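Side-chain contacts in eukaryotic Translation Initiation 4E (Schistosoma mansoni, PDB 3HXI), which binds the 7-methylguanosine cap of mRNA as a translation initiation factor and, in this complex, also holds a peptide of its inhibitor 4E-BP: residues P11-W16 and I108-D113; K35-S40 and W46-H51; G84-N89 and R153-R158. All blocks are in the same frame, centred on the assembly; numbering follows the deposited sequence.

Interaction 1: residues P11-W16 and I108-D113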
loop_
_atom_site.group_PDB
_atom_site.type_symbol
_atom_site.label_atom_id
_atom_site.label_comp_id
_atom_site.label_asym_id
_atom_site.label_seq_id
_atom_site.Cartn_x
_atom_site.Cartn_y
_atom_site.Cartn_z
ATOM N N PRO A 11 2.801 -2.546 -20.330
ATOM C CA PRO A 11 2.783 -1.291 -19.587
ATOM C C PRO A 11 1.693 -1.274 -18.528
ATOM O O PRO A 11 0.617 -1.843 -18.716
ATOM C CB PRO A 11 2.483 -0.247 -20.673
ATOM C CG PRO A 11 1.716 -1.011 -21.704
ATOM C CD PRO A 11 2.283 -2.391 -21.703
ATOM N N LEU A 12 1.987 -0.632 -17.410
ATOM C CA LEU A 12 0.981 -0.465 -16.368
ATOM C C LEU A 12 0.189 0.821 -16.562
ATOM O O LEU A 12 0.672 1.779 -17.178
ATOM C CB LEU A 12 1.653 -0.430 -14.998
ATOM C CG LEU A 12 2.551 -1.596 -14.611
ATOM C CD1 LEU A 12 3.184 -1.259 -13.278
ATOM C CD2 LEU A 12 1.761 -2.870 -14.499
ATOM N N GLN A 13 -1.026 0.822 -16.016
ATOM C CA GLN A 13 -1.849 2.033 -15.881
ATOM C C GLN A 13 -1.067 3.196 -15.293
ATOM O O GLN A 13 -1.193 4.329 -15.778
ATOM C CB GLN A 13 -3.097 1.765 -15.029
ATOM C CG GLN A 13 -3.932 3.030 -14.751
ATOM C CD GLN A 13 -4.473 3.660 -16.034
ATOM O OE1 GLN A 13 -4.620 2.989 -17.060
ATOM N NE2 GLN A 13 -4.767 4.950 -15.979
ATOM N N ASP A 14 -0.250 2.919 -14.271
ATOM C CA ASP A 14 0.582 3.947 -13.658
ATOM C C ASP A 14 2.026 3.545 -13.487
ATOM O O ASP A 14 2.348 2.356 -13.410
ATOM C CB ASP A 14 0.024 4.331 -12.274
ATOM C CG ASP A 14 -1.082 5.340 -12.365
ATOM O OD1 ASP A 14 -0.769 6.527 -12.610
ATOM O OD2 ASP A 14 -2.258 4.950 -12.218
ATOM N N SER A 15 2.888 4.559 -13.416
ATOM C CA SER A 15 4.249 4.397 -12.932
ATOM C C SER A 15 4.242 4.456 -11.408
ATOM O O SER A 15 3.523 5.273 -10.818
ATOM C CB SER A 15 5.148 5.502 -13.473
ATOM O OG SER A 15 6.478 5.278 -13.066
ATOM N N TRP A 16 5.036 3.584 -10.792
ATOM C CA TRP A 16 5.117 3.443 -9.333
ATOM C C TRP A 16 6.546 3.558 -8.868
ATOM O O TRP A 16 7.477 3.162 -9.579
ATOM C CB TRP A 16 4.565 2.073 -8.885
ATOM C CG TRP A 16 3.158 1.845 -9.253
ATOM C CD1 TRP A 16 2.694 1.347 -10.438
ATOM C CD2 TRP A 16 2.003 2.073 -8.433
ATOM N NE1 TRP A 16 1.324 1.291 -10.426
ATOM C CE2 TRP A 16 0.870 1.719 -9.203
ATOM C CE3 TRP A 16 1.815 2.555 -7.132
ATOM C CZ2 TRP A 16 -0.436 1.828 -8.719
ATOM C CZ3 TRP A 16 0.510 2.648 -6.635
ATOM C CH2 TRP A 16 -0.600 2.296 -7.433
ATOM N N ILE A 108 -1.080 -2.361 -8.735
ATOM C CA ILE A 108 -0.355 -2.123 -10.002
ATOM C C ILE A 108 -1.169 -2.633 -11.197
ATOM O O ILE A 108 -1.092 -2.079 -12.294
ATOM C CB ILE A 108 1.085 -2.745 -10.010
ATOM C CG1 ILE A 108 1.034 -4.276 -9.994
ATOM C CG2 ILE A 108 1.959 -2.195 -8.841
ATOM C CD1 ILE A 108 1.430 -4.873 -11.365
ATOM N N GLY A 109 -1.960 -3.684 -10.974
ATOM C CA GLY A 109 -2.847 -4.202 -12.017
ATOM C C GLY A 109 -4.109 -3.365 -12.157
ATOM O O GLY A 109 -4.920 -3.617 -13.060
ATOM N N SER A 110 -4.287 -2.390 -11.258
ATOM C CA SER A 110 -5.496 -1.547 -11.195
ATOM C C SER A 110 -6.779 -2.376 -11.274
ATOM O O SER A 110 -7.687 -2.055 -12.044
ATOM C CB SER A 110 -5.479 -0.471 -12.301
ATOM O OG SER A 110 -6.503 0.499 -12.093
ATOM N N ASP A 111 -6.865 -3.433 -10.470
ATOM C CA ASP A 111 -7.976 -4.382 -10.598
ATOM C C ASP A 111 -9.185 -3.973 -9.749
ATOM O O ASP A 111 -9.696 -4.754 -8.943
ATOM C CB ASP A 111 -7.540 -5.831 -10.314
ATOM C CG ASP A 111 -8.495 -6.842 -10.919
ATOM O OD1 ASP A 111 -9.210 -6.459 -11.872
ATOM O OD2 ASP A 111 -8.535 -8.000 -10.455
ATOM N N TRP A 112 -9.596 -2.719 -9.936
ATOM C CA TRP A 112 -10.750 -2.113 -9.275
ATOM C C TRP A 112 -11.851 -2.118 -10.305
ATOM O O TRP A 112 -11.567 -2.061 -11.493
ATOM C CB TRP A 112 -10.451 -0.649 -8.891
ATOM C CG TRP A 112 -9.153 -0.496 -8.162
ATOM C CD1 TRP A 112 -7.955 -0.083 -8.687
ATOM C CD2 TRP A 112 -8.903 -0.805 -6.787
ATOM N NE1 TRP A 112 -6.988 -0.092 -7.717
ATOM C CE2 TRP A 112 -7.531 -0.537 -6.543
ATOM C CE3 TRP A 112 -9.704 -1.271 -5.734
ATOM C CZ2 TRP A 112 -6.935 -0.729 -5.285
ATOM C CZ3 TRP A 112 -9.109 -1.472 -4.479
ATOM C CH2 TRP A 112 -7.740 -1.184 -4.264
ATOM N N ASP A 113 -13.100 -2.152 -9.854
ATOM C CA ASP A 113 -14.230 -2.159 -10.780
ATOM C C ASP A 113 -14.299 -0.902 -11.665
ATOM O O ASP A 113 -14.593 -1.006 -12.866
ATOM C CB ASP A 113 -15.545 -2.400 -10.031
ATOM C CG ASP A 113 -15.688 -3.842 -9.510
ATOM O OD1 ASP A 113 -15.007 -4.760 -10.028
ATOM O OD2 ASP A 113 -16.505 -4.064 -8.581
HETATM O O HOH W 1 -2.114 -1.725 -14.759
HETATM O O HOH W 2 -0.854 0.643 -12.331
#

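Interaction 2: residues K35-S40 and W46-H51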
loop_
_atom_site.group_PDB
_atom_site.type_symbol
_atom_site.label_atom_id
_atom_site.label_comp_id
_atom_site.label_asym_id
_atom_site.label_seq_id
_atom_site.Cartn_x
_atom_site.Cartn_y
_atom_site.Cartn_z
ATOM N N LYS A 35 14.277 5.986 -2.153
ATOM C CA LYS A 35 13.639 5.430 -3.337
ATOM C C LYS A 35 14.560 4.399 -3.957
ATOM O O LYS A 35 15.643 4.741 -4.437
ATOM C CB LYS A 35 13.347 6.530 -4.366
ATOM C CG LYS A 35 12.312 6.099 -5.452
ATOM C CD LYS A 35 12.189 7.127 -6.602
ATOM C CE LYS A 35 11.609 8.461 -6.149
ATOM N NZ LYS A 35 11.674 9.467 -7.258
ATOM N N VAL A 36 14.132 3.146 -3.970
ATOM C CA VAL A 36 14.982 2.066 -4.499
ATOM C C VAL A 36 14.587 1.598 -5.901
ATOM O O VAL A 36 15.334 0.852 -6.528
ATOM C CB VAL A 36 15.081 0.875 -3.516
ATOM C CG1 VAL A 36 15.773 1.306 -2.222
ATOM C CG2 VAL A 36 13.694 0.262 -3.232
ATOM N N ALA A 37 13.424 2.036 -6.391
ATOM C CA ALA A 37 13.000 1.742 -7.762
ATOM C C ALA A 37 11.787 2.552 -8.206
ATOM O O ALA A 37 10.986 3.004 -7.378
ATOM C CB ALA A 37 12.753 0.245 -7.946
ATOM N N THR A 38 11.711 2.787 -9.518
ATOM C CA THR A 38 10.533 3.322 -10.197
ATOM C C THR A 38 10.271 2.377 -11.364
ATOM O O THR A 38 11.186 2.069 -12.129
ATOM C CB THR A 38 10.735 4.768 -10.734
ATOM O OG1 THR A 38 10.913 5.681 -9.644
ATOM C CG2 THR A 38 9.520 5.219 -11.548
ATOM N N PHE A 39 9.041 1.890 -11.489
ATOM C CA PHE A 39 8.717 0.910 -12.534
ATOM C C PHE A 39 7.380 1.241 -13.206
ATOM O O PHE A 39 6.560 1.966 -12.641
ATOM C CB PHE A 39 8.735 -0.525 -11.979
ATOM C CG PHE A 39 7.685 -0.792 -10.931
ATOM C CD1 PHE A 39 6.402 -1.168 -11.297
ATOM C CD2 PHE A 39 7.981 -0.647 -9.568
ATOM C CE1 PHE A 39 5.416 -1.397 -10.325
ATOM C CE2 PHE A 39 7.000 -0.879 -8.595
ATOM C CZ PHE A 39 5.722 -1.254 -8.980
ATOM N N SER A 40 7.165 0.713 -14.407
ATOM C CA SER A 40 5.998 1.088 -15.176
ATOM C C SER A 40 5.513 -0.061 -16.051
ATOM O O SER A 40 4.630 0.125 -16.900
ATOM C CB SER A 40 6.330 2.298 -16.032
ATOM O OG SER A 40 7.498 2.025 -16.773
ATOM N N TRP A 46 7.695 -7.057 -11.038
ATOM C CA TRP A 46 8.169 -8.310 -10.471
ATOM C C TRP A 46 9.678 -8.305 -10.179
ATOM O O TRP A 46 10.116 -8.937 -9.217
ATOM C CB TRP A 46 7.789 -9.511 -11.337
ATOM C CG TRP A 46 6.315 -9.895 -11.297
ATOM C CD1 TRP A 46 5.475 -10.050 -12.371
ATOM C CD2 TRP A 46 5.532 -10.193 -10.136
ATOM N NE1 TRP A 46 4.214 -10.411 -11.944
ATOM C CE2 TRP A 46 4.226 -10.519 -10.579
ATOM C CE3 TRP A 46 5.801 -10.210 -8.759
ATOM C CZ2 TRP A 46 3.197 -10.867 -9.692
ATOM C CZ3 TRP A 46 4.770 -10.564 -7.874
ATOM C CH2 TRP A 46 3.486 -10.870 -8.348
ATOM N N SER A 47 10.463 -7.613 -11.009
ATOM C CA SER A 47 11.913 -7.534 -10.799
ATOM C C SER A 47 12.269 -6.778 -9.514
ATOM O O SER A 47 13.200 -7.163 -8.793
ATOM C CB SER A 47 12.618 -6.918 -12.010
ATOM O OG SER A 47 12.692 -7.852 -13.077
ATOM N N VAL A 48 11.537 -5.710 -9.227
ATOM C CA VAL A 48 11.682 -4.996 -7.957
ATOM C C VAL A 48 11.482 -5.950 -6.776
ATOM O O VAL A 48 12.296 -5.973 -5.850
ATOM C CB VAL A 48 10.675 -3.827 -7.817
ATOM C CG1 VAL A 48 10.930 -3.059 -6.512
ATOM C CG2 VAL A 48 10.748 -2.884 -9.028
ATOM N N LEU A 49 10.392 -6.725 -6.799
ATOM C CA LEU A 49 10.087 -7.615 -5.678
ATOM C C LEU A 49 11.147 -8.722 -5.537
ATOM O O LEU A 49 11.546 -9.057 -4.419
ATOM C CB LEU A 49 8.672 -8.194 -5.774
ATOM C CG LEU A 49 7.514 -7.208 -5.534
ATOM C CD1 LEU A 49 6.176 -7.960 -5.610
ATOM C CD2 LEU A 49 7.626 -6.479 -4.203
ATOM N N THR A 50 11.627 -9.240 -6.671
ATOM C CA THR A 50 12.674 -10.280 -6.677
ATOM C C THR A 50 14.054 -9.785 -6.192
ATOM O O THR A 50 14.928 -10.595 -5.843
ATOM C CB THR A 50 12.817 -10.924 -8.081
ATOM O OG1 THR A 50 11.580 -11.536 -8.449
ATOM C CG2 THR A 50 13.908 -12.001 -8.094
ATOM N N HIS A 51 14.252 -8.471 -6.184
ATOM C CA HIS A 51 15.553 -7.890 -5.852
ATOM C C HIS A 51 15.560 -7.053 -4.576
ATOM O O HIS A 51 16.513 -6.318 -4.308
ATOM C CB HIS A 51 16.053 -7.048 -7.021
ATOM C CG HIS A 51 16.313 -7.846 -8.260
ATOM N ND1 HIS A 51 16.114 -7.341 -9.526
ATOM C CD2 HIS A 51 16.742 -9.121 -8.425
ATOM C CE1 HIS A 51 16.424 -8.264 -10.420
ATOM N NE2 HIS A 51 16.802 -9.356 -9.779
#

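Interaction 3: residues G84-N89 and R153-R158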
loop_
_atom_site.group_PDB
_atom_site.type_symbol
_atom_site.label_atom_id
_atom_site.label_comp_id
_atom_site.label_asym_id
_atom_site.label_seq_id
_atom_site.Cartn_x
_atom_site.Cartn_y
_atom_site.Cartn_z
ATOM N N GLY A 84 -6.541 9.537 3.524
ATOM C CA GLY A 84 -6.606 8.621 4.646
ATOM C C GLY A 84 -6.193 7.251 4.180
ATOM O O GLY A 84 -6.018 7.015 2.983
ATOM N N ARG A 85 -6.022 6.347 5.136
ATOM C CA ARG A 85 -5.567 4.999 4.824
ATOM C C ARG A 85 -6.539 3.935 5.297
ATOM O O ARG A 85 -7.144 4.074 6.363
ATOM C CB ARG A 85 -4.170 4.739 5.432
ATOM C CG ARG A 85 -4.199 4.529 6.941
ATOM C CD ARG A 85 -2.819 4.357 7.516
ATOM N NE ARG A 85 -2.913 4.185 8.955
ATOM C CZ ARG A 85 -1.916 3.831 9.755
ATOM N NH1 ARG A 85 -2.152 3.690 11.062
ATOM N NH2 ARG A 85 -0.702 3.612 9.265
ATOM N N TRP A 86 -6.691 2.881 4.489
ATOM C CA TRP A 86 -7.249 1.626 4.987
ATOM C C TRP A 86 -6.137 0.929 5.749
ATOM O O TRP A 86 -5.081 0.682 5.178
ATOM C CB TRP A 86 -7.766 0.740 3.845
ATOM C CG TRP A 86 -9.186 1.118 3.405
ATOM C CD1 TRP A 86 -9.562 1.636 2.197
ATOM C CD2 TRP A 86 -10.384 1.029 4.195
ATOM N NE1 TRP A 86 -10.946 1.851 2.171
ATOM C CE2 TRP A 86 -11.459 1.486 3.389
ATOM C CE3 TRP A 86 -10.662 0.569 5.500
ATOM C CZ2 TRP A 86 -12.786 1.505 3.848
ATOM C CZ3 TRP A 86 -11.957 0.602 5.951
ATOM C CH2 TRP A 86 -13.013 1.072 5.123
ATOM N N LEU A 87 -6.375 0.640 7.034
ATOM C CA LEU A 87 -5.389 -0.016 7.889
ATOM C C LEU A 87 -5.745 -1.478 8.140
ATOM O O LEU A 87 -6.872 -1.806 8.536
ATOM C CB LEU A 87 -5.239 0.747 9.214
ATOM C CG LEU A 87 -4.335 0.037 10.236
ATOM C CD1 LEU A 87 -2.879 0.183 9.855
ATOM C CD2 LEU A 87 -4.609 0.593 11.608
ATOM N N ILE A 88 -4.766 -2.350 7.899
ATOM C CA ILE A 88 -4.962 -3.798 8.038
ATOM C C ILE A 88 -4.030 -4.292 9.137
ATOM O O ILE A 88 -2.814 -4.142 9.020
ATOM C CB ILE A 88 -4.578 -4.554 6.744
ATOM C CG1 ILE A 88 -5.471 -4.139 5.564
ATOM C CG2 ILE A 88 -4.672 -6.098 6.962
ATOM C CD1 ILE A 88 -4.767 -4.289 4.216
ATOM N N ASN A 89 -4.602 -4.858 10.203
ATOM C CA ASN A 89 -3.812 -5.414 11.279
ATOM C C ASN A 89 -3.576 -6.880 11.018
ATOM O O ASN A 89 -4.517 -7.690 10.995
ATOM C CB ASN A 89 -4.492 -5.216 12.627
ATOM C CG ASN A 89 -4.569 -3.756 13.027
ATOM O OD1 ASN A 89 -3.616 -3.000 12.841
ATOM N ND2 ASN A 89 -5.703 -3.355 13.576
ATOM N N ARG A 153 -13.671 -2.855 0.490
ATOM C CA ARG A 153 -14.283 -4.159 0.242
ATOM C C ARG A 153 -13.426 -5.024 -0.682
ATOM O O ARG A 153 -13.206 -6.210 -0.393
ATOM C CB ARG A 153 -15.719 -4.000 -0.281
ATOM C CG ARG A 153 -16.702 -3.610 0.827
ATOM C CD ARG A 153 -18.156 -3.585 0.380
ATOM N NE ARG A 153 -18.571 -2.252 -0.061
ATOM C CZ ARG A 153 -18.695 -1.873 -1.330
ATOM N NH1 ARG A 153 -19.071 -0.639 -1.603
ATOM N NH2 ARG A 153 -18.452 -2.720 -2.329
ATOM N N ARG A 154 -12.918 -4.429 -1.754
ATOM C CA ARG A 154 -12.041 -5.130 -2.709
ATOM C C ARG A 154 -10.716 -5.580 -2.082
ATOM O O ARG A 154 -10.228 -6.669 -2.391
ATOM C CB ARG A 154 -11.813 -4.247 -3.955
ATOM C CG ARG A 154 -10.840 -4.784 -5.027
ATOM C CD ARG A 154 -11.249 -6.127 -5.643
ATOM N NE ARG A 154 -12.668 -6.207 -5.999
ATOM C CZ ARG A 154 -13.184 -5.856 -7.179
ATOM N NH1 ARG A 154 -12.406 -5.399 -8.151
ATOM N NH2 ARG A 154 -14.496 -5.977 -7.396
ATOM N N ILE A 155 -10.131 -4.737 -1.222
ATOM C CA ILE A 155 -8.901 -5.099 -0.491
ATOM C C ILE A 155 -9.150 -6.362 0.343
ATOM O O ILE A 155 -8.326 -7.297 0.341
ATOM C CB ILE A 155 -8.425 -3.947 0.426
ATOM C CG1 ILE A 155 -7.895 -2.766 -0.392
ATOM C CG2 ILE A 155 -7.297 -4.397 1.390
ATOM C CD1 ILE A 155 -7.545 -1.516 0.468
ATOM N N LYS A 156 -10.274 -6.391 1.067
ATOM C CA LYS A 156 -10.577 -7.526 1.947
ATOM C C LYS A 156 -10.734 -8.795 1.139
ATOM O O LYS A 156 -10.266 -9.866 1.544
ATOM C CB LYS A 156 -11.843 -7.297 2.784
ATOM C CG LYS A 156 -11.759 -6.129 3.729
ATOM C CD LYS A 156 -12.742 -6.265 4.889
ATOM C CE LYS A 156 -12.203 -7.179 5.987
ATOM N NZ LYS A 156 -13.302 -7.553 6.912
ATOM N N GLU A 157 -11.384 -8.671 -0.015
ATOM C CA GLU A 157 -11.585 -9.819 -0.904
ATOM C C GLU A 157 -10.249 -10.351 -1.373
ATOM O O GLU A 157 -9.959 -11.528 -1.203
ATOM C CB GLU A 157 -12.455 -9.440 -2.093
ATOM C CG GLU A 157 -13.916 -9.237 -1.725
ATOM C CD GLU A 157 -14.723 -8.538 -2.812
ATOM O OE1 GLU A 157 -14.131 -8.111 -3.832
ATOM O OE2 GLU A 157 -15.958 -8.405 -2.640
ATOM N N ARG A 158 -9.414 -9.468 -1.911
ATOM C CA ARG A 158 -8.176 -9.905 -2.535
ATOM C C ARG A 158 -7.178 -10.427 -1.509
ATOM O O ARG A 158 -6.428 -11.366 -1.791
ATOM C CB ARG A 158 -7.552 -8.791 -3.390
ATOM C CG ARG A 158 -8.333 -8.449 -4.647
ATOM C CD ARG A 158 -8.268 -9.537 -5.728
ATOM N NE ARG A 158 -8.987 -9.070 -6.917
ATOM C CZ ARG A 158 -10.314 -9.127 -7.097
ATOM N NH1 ARG A 158 -11.122 -9.657 -6.179
ATOM N NH2 ARG A 158 -10.842 -8.641 -8.211
#

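Interaction 1: residues P11-W16 and I108-D113
Ile108 is the hub, wedged by its two branches between Trp16 and Leu12. Its CG2 methyl sits over the face of the indole, 3.9 Å from the centroid of the Trp16 five-membered ring and only 11° off the ring normal, a CH-pi contact. With CG1 between the backbone N and carbonyl carbon (chi1 67°), CD1 reaches Leu12 CD2 at 3.7 Å. A beta-branched isoleucine suits the place because its short and long arms serve two neighbours at once.

The polar side is looser and is bridged by water. Ile108 O, in the last turn of its helix, receives two water hydrogens. One water lies 3.0 Å from Gln13 N; the other accepts from both Asp14 N and Trp16 NE1, the latter in the indole plane at 3.0 Å. Beyond them Gln13 CB and Ser110 CB come no closer than 4.3 Å, and the Gln13 amide turns to the backbone of the bound peptide.

Ser110 ends helix 96-108 in a Schellman motif, its OG bonded to Asp118 of helix 115-120. Phe39 of strand 33-41 and Met66 of strand 63-68 flank the apolar part, so the contact seats the helix end against strand 11-21, beside the 4E-BP peptide.

Interaction 2: residues K35-S40 and W46-H51
The phenyl ring of Phe39 is met from two sides: Val48 CG2 approaches it obliquely, while the indole of Trp16 in strand 11-21 meets it across the other side of its plane, the two rings about 20° from parallel. Ile108 of helix 96-108 touches the same ring. The closest approach to the helix is 3.6 Å, between Phe39 CD2 and Val48 CG2, and the two side chains cross at about a right angle. Phe39 has CG between its backbone N and carbonyl carbon (chi1 64°), which turns the ring toward Val48.

Val48 buries the most surface here, and its forked shape explains why. With CG1 anti to the backbone N (chi1 -176°), both methyls face the strand: CG2 lies 3.9 Å from Ala37 CB and CG1 lies 4.0 Å from that same atom. Ala37 suits its place by being small, since the valine can settle directly on its methyl. Thr38, between Ala37 and Phe39 in the strand, points away from the helix, as strand alternation demands, and bonds Ser17 through OG1.

On the far flank of the helix, Trp46 O takes two bonds, from Thr50 N at 3.0 Å and from Thr50 OG1 at 3.1 Å. They arrive from opposite faces of the carbonyl plane, the hydroxyl standing above it. The indole of Trp46 itself donates through NE1 to the backbone of the bound peptide.

Two consecutive residues, Val36 and Ala37, pair with the single residue Tyr18 of strand 11-21, which makes a classic beta bulge in this outermost strand. A strand followed at once by a helix that folds back along it, on the helical, convex side of the curved antiparallel sheet, belongs to the cupped-hand alpha/beta fold of eIF4E.

Interaction 3: residues G84-N89 and R153-R158
Ile155 gives up more surface than any other residue here, and it does so by dividing its two branches between Trp86 and Ile88. Its CD1 methyl lies 4.1 Å from Trp86 CB and equally near CD1 of that indole, a grazing approach to the side chain near its root. The shorter branch, CG2, is anti to the backbone N and meets the CD1 methyl of Ile88 at 3.8 Å. All three residues are buried, and the two branched isoleucines fill the space between helix and strand without bringing any polar group.

The one polar atom of the three side chains is Trp86 NE1, bonded to Ile148 O earlier in the same helix, which fixes how the indole is turned; Phe167 meets that ring edge-to-face. Trp86 and Ile88 are two apart in the strand and so share a face; the side chain of Ile88 is about 13 Å from the bound cap analogue.

The outer side of the helix is charged. Arg154 NE reaches Glu157 OE1 at 3.2 Å, with an N-H...O angle of 155°, in a salt bridge one turn along. Arg154 CD lies over the guanidinium of Arg158, 3.4 Å above its plane, and both arginines also pair with aspartates of the loop that follows helix 96-108 (Asp113 and Asp111, respectively).

This is a long helix laid on the convex face of an antiparallel sheet, as in the eIF4E fold.

From the N terminus, strand 11-21 comes first, and its residues 11-16 wait for 108-113: interaction 1 thus closes a loop of some ninety residues. Interaction 2 falls entirely within that loop, joining strand 33-41 to the helix 42-50 that follows it directly. Strand 84-89 also lies within it, but its partner, 153-158, comes later, so interactions 1 and 3 cross along the chain, while 2 and 3 follow in series. Interactions 1 and 2 share neighbouring strands, joined by Trp16 O to Phe39 N. Interactions 1 and 3 meet where the indole of Trp112 packs against Arg154 and Ile155. Together they tie three helices to one curved sheet.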